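Local structure of AimR transcriptional regulator (5ZVV) at residues A230-G235 with K248-G253; T237-D242 with K357-L362; L273-K278 with A298-N303; D343-I348 with L365-M370. The protein activates transcription of the aimX locus as a dimer in the phage lysis-lysogeny switch, and is turned into an inactive monomer by the arbitrium peptide. All coordinates share one frame; numbering follows the deposited sequence.

Contact 1 (A230-G235 with K248-G253)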
# COMPACT_ATOMS: atom_id res chain seq x y z
N ALA A 230 -22.15 -5.65 -10.33
CA ALA A 230 -21.68 -6.96 -10.75
C ALA A 230 -21.76 -7.12 -12.26
O ALA A 230 -20.79 -7.51 -12.91
CB ALA A 230 -22.48 -8.05 -10.04
N TYR A 231 -22.93 -6.81 -12.85
CA TYR A 231 -23.05 -6.87 -14.30
C TYR A 231 -22.19 -5.82 -14.99
O TYR A 231 -21.67 -6.06 -16.08
CB TYR A 231 -24.52 -6.73 -14.72
CG TYR A 231 -25.32 -7.99 -14.50
CD1 TYR A 231 -25.08 -9.12 -15.27
CD2 TYR A 231 -26.31 -8.05 -13.53
CE1 TYR A 231 -25.81 -10.28 -15.08
CE2 TYR A 231 -27.04 -9.21 -13.32
CZ TYR A 231 -26.78 -10.32 -14.10
OH TYR A 231 -27.50 -11.48 -13.91
N LEU A 232 -22.04 -4.66 -14.36
CA LEU A 232 -21.09 -3.66 -14.85
C LEU A 232 -19.68 -4.24 -14.91
O LEU A 232 -18.96 -4.05 -15.90
CB LEU A 232 -21.13 -2.43 -13.95
CG LEU A 232 -20.60 -1.11 -14.51
CD1 LEU A 232 -21.45 -0.64 -15.68
CD2 LEU A 232 -20.56 -0.05 -13.41
N THR A 233 -19.28 -4.98 -13.87
CA THR A 233 -17.94 -5.56 -13.85
C THR A 233 -17.79 -6.65 -14.91
O THR A 233 -16.76 -6.71 -15.59
CB THR A 233 -17.63 -6.13 -12.47
OG1 THR A 233 -17.68 -5.07 -11.50
CG2 THR A 233 -16.24 -6.75 -12.45
N ILE A 234 -18.79 -7.51 -15.07
CA ILE A 234 -18.73 -8.56 -16.08
C ILE A 234 -18.58 -7.95 -17.47
O ILE A 234 -17.66 -8.30 -18.24
CB ILE A 234 -19.97 -9.47 -15.99
CG1 ILE A 234 -19.95 -10.27 -14.69
CG2 ILE A 234 -20.05 -10.40 -17.20
CD1 ILE A 234 -21.20 -11.08 -14.43
N GLY A 235 -19.47 -7.01 -17.80
CA GLY A 235 -19.35 -6.31 -19.07
C GLY A 235 -17.99 -5.68 -19.25
O GLY A 235 -17.43 -5.70 -20.35
N LYS A 248 -24.49 -7.32 -23.68
CA LYS A 248 -25.57 -8.08 -23.06
C LYS A 248 -25.47 -8.03 -21.54
O LYS A 248 -26.49 -7.93 -20.85
CB LYS A 248 -25.54 -9.52 -23.57
CG LYS A 248 -26.84 -10.28 -23.33
CD LYS A 248 -26.96 -11.49 -24.26
CE LYS A 248 -25.87 -12.51 -23.99
NZ LYS A 248 -26.00 -13.72 -24.85
N ALA A 249 -24.25 -8.10 -21.00
CA ALA A 249 -24.09 -7.99 -19.55
C ALA A 249 -24.44 -6.59 -19.06
O ALA A 249 -25.19 -6.42 -18.08
CB ALA A 249 -22.66 -8.36 -19.15
N TYR A 250 -23.91 -5.56 -19.74
CA TYR A 250 -24.27 -4.18 -19.42
C TYR A 250 -25.78 -4.01 -19.38
O TYR A 250 -26.33 -3.47 -18.41
CB TYR A 250 -23.66 -3.23 -20.45
CG TYR A 250 -22.17 -3.03 -20.33
CD1 TYR A 250 -21.55 -3.02 -19.09
CD2 TYR A 250 -21.39 -2.85 -21.46
CE1 TYR A 250 -20.18 -2.84 -18.98
CE2 TYR A 250 -20.02 -2.67 -21.36
CZ TYR A 250 -19.43 -2.66 -20.12
OH TYR A 250 -18.07 -2.48 -20.03
N ILE A 251 -26.47 -4.47 -20.42
CA ILE A 251 -27.92 -4.33 -20.48
C ILE A 251 -28.58 -5.11 -19.35
O ILE A 251 -29.60 -4.67 -18.79
CB ILE A 251 -28.45 -4.77 -21.86
CG1 ILE A 251 -27.98 -3.79 -22.94
CG2 ILE A 251 -29.97 -4.85 -21.86
CD1 ILE A 251 -28.38 -4.20 -24.34
N LYS A 252 -28.01 -6.26 -18.97
CA LYS A 252 -28.51 -6.97 -17.79
C LYS A 252 -28.40 -6.12 -16.54
O LYS A 252 -29.17 -6.29 -15.59
CB LYS A 252 -27.77 -8.29 -17.60
CG LYS A 252 -28.22 -9.39 -18.54
CD LYS A 252 -27.45 -10.67 -18.27
CE LYS A 252 -27.78 -11.74 -19.30
NZ LYS A 252 -26.96 -12.96 -19.09
N GLY A 253 -27.44 -5.19 -16.50
CA GLY A 253 -27.37 -4.28 -15.36
C GLY A 253 -28.47 -3.23 -15.30
O GLY A 253 -28.62 -2.58 -14.26

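Contact 2 (T237-D242 with K357-L362)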
# COMPACT_ATOMS: atom_id res chain seq x y z
N THR A 237 -15.21 -6.81 -18.02
CA THR A 237 -14.27 -7.89 -18.35
C THR A 237 -14.42 -8.36 -19.78
O THR A 237 -13.52 -9.03 -20.29
CB THR A 237 -14.45 -9.09 -17.42
OG1 THR A 237 -15.73 -9.69 -17.64
CG2 THR A 237 -14.31 -8.67 -15.96
N LEU A 238 -15.54 -8.05 -20.44
CA LEU A 238 -15.75 -8.49 -21.82
C LEU A 238 -15.46 -7.41 -22.87
O LEU A 238 -15.73 -7.64 -24.05
CB LEU A 238 -17.18 -9.00 -21.99
CG LEU A 238 -17.54 -10.28 -21.23
CD1 LEU A 238 -19.04 -10.49 -21.25
CD2 LEU A 238 -16.81 -11.47 -21.83
N ILE A 239 -14.90 -6.26 -22.47
CA ILE A 239 -14.83 -5.11 -23.37
C ILE A 239 -14.01 -5.43 -24.62
O ILE A 239 -14.41 -5.10 -25.74
CB ILE A 239 -14.26 -3.89 -22.62
CG1 ILE A 239 -15.29 -3.33 -21.64
CG2 ILE A 239 -13.82 -2.81 -23.61
CD1 ILE A 239 -14.77 -2.17 -20.81
N PHE A 240 -12.86 -6.07 -24.45
CA PHE A 240 -11.95 -6.32 -25.56
C PHE A 240 -12.11 -7.70 -26.18
O PHE A 240 -11.38 -8.02 -27.12
CB PHE A 240 -10.50 -6.12 -25.10
CG PHE A 240 -10.23 -4.76 -24.54
CD1 PHE A 240 -9.94 -3.70 -25.38
CD2 PHE A 240 -10.27 -4.54 -23.18
CE1 PHE A 240 -9.69 -2.44 -24.87
CE2 PHE A 240 -10.03 -3.29 -22.66
CZ PHE A 240 -9.73 -2.23 -23.50
N GLU A 241 -13.06 -8.51 -25.71
CA GLU A 241 -13.25 -9.86 -26.23
C GLU A 241 -14.43 -9.97 -27.19
O GLU A 241 -14.28 -10.52 -28.28
CB GLU A 241 -13.44 -10.85 -25.08
CG GLU A 241 -12.21 -11.05 -24.21
CD GLU A 241 -12.42 -12.10 -23.14
OE1 GLU A 241 -13.47 -12.79 -23.17
OE2 GLU A 241 -11.54 -12.24 -22.27
N ASP A 242 -15.59 -9.46 -26.80
CA ASP A 242 -16.82 -9.67 -27.56
C ASP A 242 -17.75 -8.48 -27.32
O ASP A 242 -18.11 -8.21 -26.17
CB ASP A 242 -17.50 -10.98 -27.14
CG ASP A 242 -18.64 -11.38 -28.06
OD1 ASP A 242 -19.36 -10.50 -28.57
OD2 ASP A 242 -18.82 -12.60 -28.27
N LYS A 357 -3.86 -2.52 -15.10
CA LYS A 357 -3.33 -3.57 -15.96
C LYS A 357 -4.33 -4.04 -17.01
O LYS A 357 -4.04 -4.99 -17.74
CB LYS A 357 -2.87 -4.77 -15.12
CG LYS A 357 -1.82 -4.42 -14.08
CD LYS A 357 -1.35 -5.65 -13.31
CE LYS A 357 -0.32 -5.27 -12.25
NZ LYS A 357 0.24 -6.47 -11.55
N TYR A 358 -5.49 -3.38 -17.11
CA TYR A 358 -6.52 -3.78 -18.06
C TYR A 358 -6.61 -2.82 -19.25
O TYR A 358 -6.46 -3.24 -20.39
CB TYR A 358 -7.88 -3.87 -17.35
CG TYR A 358 -8.98 -4.43 -18.23
CD1 TYR A 358 -8.92 -5.73 -18.71
CD2 TYR A 358 -10.08 -3.66 -18.57
CE1 TYR A 358 -9.91 -6.24 -19.51
CE2 TYR A 358 -11.09 -4.17 -19.38
CZ TYR A 358 -11.00 -5.46 -19.84
OH TYR A 358 -11.99 -5.98 -20.64
N PHE A 359 -6.84 -1.53 -18.99
CA PHE A 359 -7.04 -0.59 -20.09
C PHE A 359 -5.73 -0.12 -20.71
O PHE A 359 -5.77 0.59 -21.73
CB PHE A 359 -7.85 0.62 -19.61
CG PHE A 359 -9.27 0.28 -19.26
CD1 PHE A 359 -10.21 0.06 -20.25
CD2 PHE A 359 -9.67 0.17 -17.94
CE1 PHE A 359 -11.51 -0.26 -19.94
CE2 PHE A 359 -10.97 -0.15 -17.61
CZ PHE A 359 -11.89 -0.37 -18.62
N ILE A 360 -4.58 -0.51 -20.16
CA ILE A 360 -3.31 -0.17 -20.78
C ILE A 360 -3.18 -0.79 -22.16
O ILE A 360 -2.35 -0.36 -22.97
CB ILE A 360 -2.14 -0.60 -19.87
CG1 ILE A 360 -0.82 0.01 -20.35
CG2 ILE A 360 -2.04 -2.12 -19.79
CD1 ILE A 360 0.36 -0.28 -19.45
N GLN A 361 -4.01 -1.79 -22.47
CA GLN A 361 -3.98 -2.37 -23.81
C GLN A 361 -4.52 -1.41 -24.86
O GLN A 361 -4.26 -1.61 -26.05
CB GLN A 361 -4.76 -3.68 -23.84
CG GLN A 361 -6.23 -3.56 -23.49
CD GLN A 361 -6.92 -4.91 -23.41
OE1 GLN A 361 -7.10 -5.58 -24.42
NE2 GLN A 361 -7.30 -5.31 -22.20
N LEU A 362 -5.27 -0.37 -24.44
CA LEU A 362 -5.77 0.60 -25.42
C LEU A 362 -4.65 1.21 -26.24
O LEU A 362 -4.66 1.06 -27.47
CB LEU A 362 -6.62 1.66 -24.71
CG LEU A 362 -8.02 1.30 -24.25
CD1 LEU A 362 -8.64 2.47 -23.52
CD2 LEU A 362 -8.86 0.92 -25.45
O HOH W 1 -12.01 -8.16 -22.14

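Contact 3 (L273-K278 with A298-N303)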
# COMPACT_ATOMS: atom_id res chain seq x y z
N LEU A 273 -17.95 1.15 -24.80
CA LEU A 273 -17.95 -0.10 -25.56
C LEU A 273 -18.17 0.15 -27.05
O LEU A 273 -17.39 -0.30 -27.89
CB LEU A 273 -19.02 -1.04 -25.01
CG LEU A 273 -19.10 -2.41 -25.68
CD1 LEU A 273 -17.86 -3.24 -25.37
CD2 LEU A 273 -20.37 -3.14 -25.27
N SER A 274 -19.25 0.87 -27.38
CA SER A 274 -19.59 1.08 -28.79
C SER A 274 -18.56 1.97 -29.49
O SER A 274 -18.33 1.80 -30.69
CB SER A 274 -20.99 1.66 -28.92
OG SER A 274 -21.09 2.93 -28.30
N ASN A 275 -17.95 2.91 -28.76
CA ASN A 275 -16.83 3.66 -29.32
C ASN A 275 -15.66 2.74 -29.63
O ASN A 275 -15.01 2.87 -30.67
CB ASN A 275 -16.40 4.76 -28.36
CG ASN A 275 -17.35 5.93 -28.35
OD1 ASN A 275 -18.15 6.11 -29.28
ND2 ASN A 275 -17.28 6.75 -27.31
N ILE A 276 -15.37 1.81 -28.72
CA ILE A 276 -14.26 0.87 -28.91
C ILE A 276 -14.49 0.03 -30.16
O ILE A 276 -13.59 -0.13 -30.99
CB ILE A 276 -14.08 -0.01 -27.66
CG1 ILE A 276 -13.39 0.77 -26.55
CG2 ILE A 276 -13.28 -1.27 -27.99
CD1 ILE A 276 -12.01 1.24 -26.92
N TRP A 277 -15.69 -0.51 -30.30
CA TRP A 277 -15.98 -1.40 -31.42
C TRP A 277 -16.58 -0.68 -32.62
O TRP A 277 -16.93 -1.34 -33.60
CB TRP A 277 -16.92 -2.52 -30.96
CG TRP A 277 -16.27 -3.43 -29.97
CD1 TRP A 277 -16.15 -3.23 -28.63
CD2 TRP A 277 -15.63 -4.69 -30.24
NE1 TRP A 277 -15.49 -4.28 -28.04
CE2 TRP A 277 -15.16 -5.19 -29.02
CE3 TRP A 277 -15.42 -5.43 -31.41
CZ2 TRP A 277 -14.49 -6.41 -28.92
CZ3 TRP A 277 -14.76 -6.64 -31.31
CH2 TRP A 277 -14.29 -7.11 -30.07
N LYS A 278 -16.67 0.65 -32.57
CA LYS A 278 -17.25 1.46 -33.63
C LYS A 278 -18.62 0.92 -34.04
O LYS A 278 -18.92 0.71 -35.22
CB LYS A 278 -16.30 1.56 -34.83
CG LYS A 278 -14.97 2.20 -34.44
CD LYS A 278 -14.03 2.38 -35.62
CE LYS A 278 -12.67 2.87 -35.13
NZ LYS A 278 -11.68 3.05 -36.23
N ALA A 298 -15.89 12.99 -26.44
CA ALA A 298 -14.78 13.31 -27.35
C ALA A 298 -14.35 12.08 -28.13
O ALA A 298 -14.00 12.17 -29.31
CB ALA A 298 -13.61 13.90 -26.56
N PHE A 299 -14.35 10.91 -27.48
CA PHE A 299 -14.09 9.65 -28.17
C PHE A 299 -15.06 9.46 -29.33
O PHE A 299 -14.65 9.19 -30.47
CB PHE A 299 -14.20 8.51 -27.16
CG PHE A 299 -13.59 7.20 -27.61
CD1 PHE A 299 -13.00 7.07 -28.86
CD2 PHE A 299 -13.62 6.10 -26.78
CE1 PHE A 299 -12.45 5.86 -29.26
CE2 PHE A 299 -13.07 4.89 -27.17
CZ PHE A 299 -12.48 4.77 -28.42
N TYR A 300 -16.36 9.62 -29.06
CA TYR A 300 -17.37 9.49 -30.10
C TYR A 300 -17.13 10.48 -31.24
O TYR A 300 -17.22 10.11 -32.42
CB TYR A 300 -18.76 9.69 -29.48
CG TYR A 300 -19.90 9.78 -30.46
CD1 TYR A 300 -20.40 8.64 -31.08
CD2 TYR A 300 -20.49 11.01 -30.76
CE1 TYR A 300 -21.45 8.72 -31.97
CE2 TYR A 300 -21.54 11.09 -31.65
CZ TYR A 300 -22.01 9.95 -32.25
OH TYR A 300 -23.06 10.03 -33.15
N TYR A 301 -16.82 11.73 -30.90
CA TYR A 301 -16.51 12.72 -31.93
C TYR A 301 -15.31 12.28 -32.77
O TYR A 301 -15.34 12.40 -34.00
CB TYR A 301 -16.24 14.08 -31.29
CG TYR A 301 -17.48 14.82 -30.85
CD1 TYR A 301 -18.73 14.51 -31.38
CD2 TYR A 301 -17.40 15.84 -29.91
CE1 TYR A 301 -19.86 15.20 -30.98
CE2 TYR A 301 -18.53 16.53 -29.50
CZ TYR A 301 -19.76 16.20 -30.04
OH TYR A 301 -20.88 16.89 -29.64
N ILE A 302 -14.27 11.76 -32.12
CA ILE A 302 -13.09 11.29 -32.84
C ILE A 302 -13.47 10.20 -33.83
O ILE A 302 -13.03 10.20 -34.99
CB ILE A 302 -12.02 10.79 -31.85
CG1 ILE A 302 -11.41 11.95 -31.07
CG2 ILE A 302 -10.94 10.01 -32.59
CD1 ILE A 302 -10.59 11.50 -29.88
N ASN A 303 -14.30 9.25 -33.39
CA ASN A 303 -14.73 8.19 -34.30
C ASN A 303 -15.53 8.75 -35.47
O ASN A 303 -15.38 8.29 -36.61
CB ASN A 303 -15.55 7.15 -33.53
CG ASN A 303 -14.67 6.23 -32.70
OD1 ASN A 303 -13.46 6.17 -32.90
ND2 ASN A 303 -15.29 5.52 -31.76
O HOH W 2 -17.97 5.77 -31.78

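Contact 4 (D343-I348 with L365-M370)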
# COMPACT_ATOMS: atom_id res chain seq x y z
N ASP A 343 2.03 10.41 -27.53
CA ASP A 343 0.78 10.46 -26.77
C ASP A 343 0.40 9.08 -26.25
O ASP A 343 -0.08 8.95 -25.12
CB ASP A 343 -0.33 11.03 -27.65
CG ASP A 343 -0.16 12.52 -27.91
OD1 ASP A 343 0.32 13.22 -27.00
OD2 ASP A 343 -0.50 12.97 -29.02
N TYR A 344 0.62 8.04 -27.06
CA TYR A 344 0.39 6.68 -26.59
C TYR A 344 1.40 6.29 -25.52
O TYR A 344 1.06 5.54 -24.59
CB TYR A 344 0.43 5.71 -27.77
CG TYR A 344 -0.65 5.96 -28.79
CD1 TYR A 344 -1.99 6.01 -28.42
CD2 TYR A 344 -0.34 6.15 -30.13
CE1 TYR A 344 -2.98 6.25 -29.35
CE2 TYR A 344 -1.33 6.39 -31.07
CZ TYR A 344 -2.65 6.44 -30.67
OH TYR A 344 -3.64 6.67 -31.60
N TYR A 345 2.64 6.79 -25.62
CA TYR A 345 3.62 6.55 -24.57
C TYR A 345 3.17 7.16 -23.25
O TYR A 345 3.24 6.53 -22.19
CB TYR A 345 4.98 7.11 -24.98
CG TYR A 345 5.55 6.52 -26.25
CD1 TYR A 345 5.17 5.25 -26.69
CD2 TYR A 345 6.47 7.22 -27.02
CE1 TYR A 345 5.69 4.71 -27.85
CE2 TYR A 345 7.00 6.68 -28.18
CZ TYR A 345 6.60 5.43 -28.59
OH TYR A 345 7.12 4.89 -29.74
N LYS A 346 2.69 8.41 -23.29
CA LYS A 346 2.22 9.07 -22.08
C LYS A 346 0.99 8.37 -21.52
O LYS A 346 0.86 8.21 -20.30
CB LYS A 346 1.94 10.54 -22.35
CG LYS A 346 3.18 11.36 -22.70
CD LYS A 346 2.95 12.85 -22.51
CE LYS A 346 2.53 13.54 -23.79
NZ LYS A 346 3.63 13.55 -24.80
N SER A 347 0.07 7.96 -22.39
CA SER A 347 -1.07 7.16 -21.96
C SER A 347 -0.61 5.91 -21.21
O SER A 347 -1.14 5.58 -20.14
CB SER A 347 -1.93 6.77 -23.17
OG SER A 347 -2.85 5.75 -22.83
N ILE A 348 0.39 5.22 -21.75
CA ILE A 348 0.93 4.04 -21.09
C ILE A 348 1.49 4.40 -19.72
O ILE A 348 1.25 3.71 -18.73
CB ILE A 348 2.00 3.36 -21.97
CG1 ILE A 348 1.35 2.73 -23.20
CG2 ILE A 348 2.77 2.31 -21.18
CD1 ILE A 348 2.34 2.23 -24.22
N LEU A 365 -2.50 -1.81 -28.05
CA LEU A 365 -3.15 -2.26 -29.28
C LEU A 365 -2.94 -1.26 -30.40
O LEU A 365 -2.62 -1.64 -31.54
CB LEU A 365 -4.65 -2.47 -29.04
CG LEU A 365 -5.10 -3.70 -28.24
CD1 LEU A 365 -6.58 -3.61 -27.92
CD2 LEU A 365 -4.79 -4.98 -28.99
N GLN A 366 -3.08 0.03 -30.10
CA GLN A 366 -2.87 1.04 -31.13
C GLN A 366 -1.41 1.06 -31.58
O GLN A 366 -1.12 1.22 -32.77
CB GLN A 366 -3.30 2.42 -30.62
CG GLN A 366 -3.49 3.44 -31.72
CD GLN A 366 -4.55 3.03 -32.73
OE1 GLN A 366 -5.51 2.33 -32.39
NE2 GLN A 366 -4.37 3.45 -33.97
N LEU A 367 -0.48 0.88 -30.64
CA LEU A 367 0.92 0.72 -31.03
C LEU A 367 1.11 -0.54 -31.86
O LEU A 367 1.99 -0.57 -32.73
CB LEU A 367 1.81 0.69 -29.78
CG LEU A 367 1.98 2.01 -29.03
CD1 LEU A 367 2.85 1.81 -27.79
CD2 LEU A 367 2.58 3.08 -29.93
N GLU A 368 0.30 -1.57 -31.61
CA GLU A 368 0.43 -2.81 -32.37
C GLU A 368 -0.02 -2.62 -33.81
O GLU A 368 0.59 -3.16 -34.74
CB GLU A 368 -0.37 -3.92 -31.71
CG GLU A 368 -0.26 -5.27 -32.41
CD GLU A 368 -1.08 -6.35 -31.74
OE1 GLU A 368 -1.28 -7.41 -32.37
OE2 GLU A 368 -1.54 -6.14 -30.60
N ARG A 369 -1.10 -1.86 -34.02
CA ARG A 369 -1.54 -1.56 -35.38
C ARG A 369 -0.50 -0.76 -36.15
O ARG A 369 -0.37 -0.92 -37.37
CB ARG A 369 -2.86 -0.78 -35.36
CG ARG A 369 -4.03 -1.48 -34.68
CD ARG A 369 -5.28 -0.63 -34.80
NE ARG A 369 -6.41 -1.13 -34.02
CZ ARG A 369 -7.59 -0.52 -33.94
NH1 ARG A 369 -7.80 0.61 -34.60
NH2 ARG A 369 -8.56 -1.05 -33.21
N MSE A 370 0.26 0.09 -35.46
CA MSE A 370 1.22 0.97 -36.11
C MSE A 370 2.55 0.28 -36.36
O MSE A 370 3.52 0.91 -36.77
CB MSE A 370 1.43 2.23 -35.28
CG MSE A 370 0.14 3.00 -34.98
SE MSE A 370 0.39 4.44 -33.70
CE MSE A 370 1.31 5.73 -34.85
O HOH W 3 -3.48 6.61 -34.21

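Contact 1 (A230-G235 with K248-G253)
Two tyrosine rings, one from each helix, reach across and lay a face on the partner. Over one face of Tyr231 sits the CB of Lys252, 3.8 Å from the ring centroid of Tyr231 and offset toward the rim, a CH-pi contact. The lysine chain then runs on extended, and its CD passes Tyr231 CE1 at 3.6 Å, so the aliphatic stem and the ring cross obliquely. Over one face of Tyr250 lies the CA of Gly235, again a CH-pi contact at 3.9 Å from the Tyr250 centroid; the carbonyl oxygen of Leu232 stands at the edge of that ring, 3.5 Å from Tyr250 CE1. The Tyr250 ring packs directly on the Gly235 backbone, where the absence of a side chain permits this close approach. Tyr250 OH bonds to Asn236 OD1, just past the first helix segment. Between the two rings the helices meet almost bare: Ala249 CB rests 3.7 Å from Gly235 N and 3.8 Å from Ile234 CG2, while Tyr231 CB touches Ala249 O. These small residues let the axes of the short segments close to 7.7 Å, running antiparallel at 169°. Leu266, Ala269 and Leu270 of helix 260-277 also pack on Tyr250. Such tight packing of consecutive helices is consistent with the antiparallel helix pairs of the TPR clan, to which AimR belongs.

Contact 2 (T237-D242 with K357-L362)
Phe240 leaves the loop after helix 224-237 with its CG anti to the carbonyl carbon (chi1 -58°), and every atom of its side chain from CB to CZ finds a partner in 357-362. CB starts beside the amide oxygen of Gln361, and CG comes still closer to it, 3.2 Å from Gln361 OE1. Further along one flank, CD2 lies 3.2 Å from Gln361 NE2 and 3.5 Å from Tyr358 CZ; CE2 continues along the tyrosine, with the edge of Phe240 turned to the face of Tyr358 in an offset edge-to-face pair, planes at 70°. On the other flank CD1 lies near Gln361 OE1, and CE1 meets Leu362 CD2 at 3.5 Å. At the tip, CZ touches Gln361 CG and Phe359 CD1. The Gln361 amide therefore lies flat over the ring, the two planes 14° apart, while Ile239 CG2 covers the opposite face. The glutamine is held in this pose by its own turn: CG takes the crowded position between backbone N and carbonyl carbon, and NE2 donates to Tyr358 O at 2.9 Å, above the carbonyl plane. A water completes the join, giving a hydrogen to Thr237 O, accepting from Phe240 N and bonding Tyr358 OH at 2.6 Å. Ile239 CD1 adds packing on Phe359, which also meets the ring of Phe329. The loop between helices 224-237 and 243-252 thus plugs into the type I turn Tyr358-Gln361 that leads into helix 361-369, joining distant parts of an all-helical fold of the TPR clan.

Contact 3 (L273-K278 with A298-N303)
Asn275 does most of the touching here, with its methylene and backbone as much as with its amide. Its CB lies over one face of Phe299, 3.6 Å from the ring centroid of Phe299, while Ile276 CD1 comes to the edge of the same ring, 3.8 Å from Phe299 CE2. The carbonyl of Asn275 receives the one direct hydrogen bond of the contact, from Asn303 ND2 at 2.9 Å. The donor lies in the carbonyl plane on a lone pair, but the bond is bent, 133° at the hydrogen. A water bridges the same two residues a second time: it donates to Asn275 OD1 at 2.5 Å and accepts from Asn303 ND2 at 2.7 Å. Asn275 OD1 also stands at the edge of Tyr300, the amide and ring planes nearly coplanar, 3.6 Å from Tyr300 CB. Asn281 ND2 bonds Asn275 OD1 and Leu296 O weakly takes Asn275 ND2, so both ends of the amide are engaged and its rotation is fixed. Phe299 also meets the ring of Tyr333 and touches Leu336, both from helix 324-338. The helix of Asn275 ends here in a Schellman motif, with Lys278 at positive phi and its extended chain running past Asn303 OD1. The Asn275 carbonyl, in the last turn, has a weak bond from Lys278 N; Asn303 ND2 gives it a second donor. Two asparagines and a water thus tie a helix end to helix 291-304, while the Phe299 ring takes Asn275 CB on a face and Ile276 at its edge.

Contact 4 (D343-I348 with L365-M370)
Gln366 turns its CG anti to the backbone N (chi1 -163°), which puts CG beside Tyr344 CZ and OH, and a bend at chi2 (60°) then turns the amide; Tyr344 in turn sends its ring across with CG anti to the carbonyl carbon. These side chains pair helix 341-353 with helix 361-369 near the C-terminal end of AimR, an antiparallel helix packing in a TPR-clan fold, with short-segment axes 10.8 Å apart at 151°. From its place on the helix, Gln366 CB sits over the face of Tyr344, offset toward the rim, 4.2 Å from the ring centroid, in a CH-pi contact. CG lies farther out, 3.2 Å from Tyr344 OH. Leu367 packs alongside: its CD2 reaches Tyr344 CB, while its CD1 meets Ile348 CD1 tip to tip at 3.6 Å and approaches the edge of Tyr345. Leu377 of helix 374-380 packs on this leucine as well, and Tyr332 and Leu336 of helix 324-338 pack on Tyr344. The dimer partner is close by, since Leu379 of the second subunit packs on Tyr345 and Ile348, and Glu375 of that subunit makes a weak hydrogen bond to Tyr345 OH. This contact therefore borders the interface of the homodimer. The polar rim is bridged by a water, 2.6 Å from Tyr344 OH and weakly bound by Gln366 NE2. Beyond the helix end, the selenomethionine at Met370 bends at chi3 and comes obliquely to the same ring in a Met-aromatic contact, its SE 3.7 Å from Tyr344 CE2.

Contact 2 connects the other three. Tyr250 OH of contact 1 packs on Ile239 CG1 at 3.3 Å, and Ile239 O is a probable hydrogen-bond acceptor for Trp277 NE1 of contact 3, 2.7 Å away; Leu362 CD2 also meets Ile276 CD1 at 3.5 Å. Contact 4 shares helix 361-369 with contact 2 and touches it through Ile360 and Ile348. Contacts 1 and 3 meet directly where Tyr250 packs on Leu273, on helices 243-252 and 260-277, which follow each other. Along the chain, contact 3 nests inside the loop closed by contact 2. Contacts 1 and 4 lie about 28 Å apart between centres, and of the four, contact 4 alone reaches the second subunit.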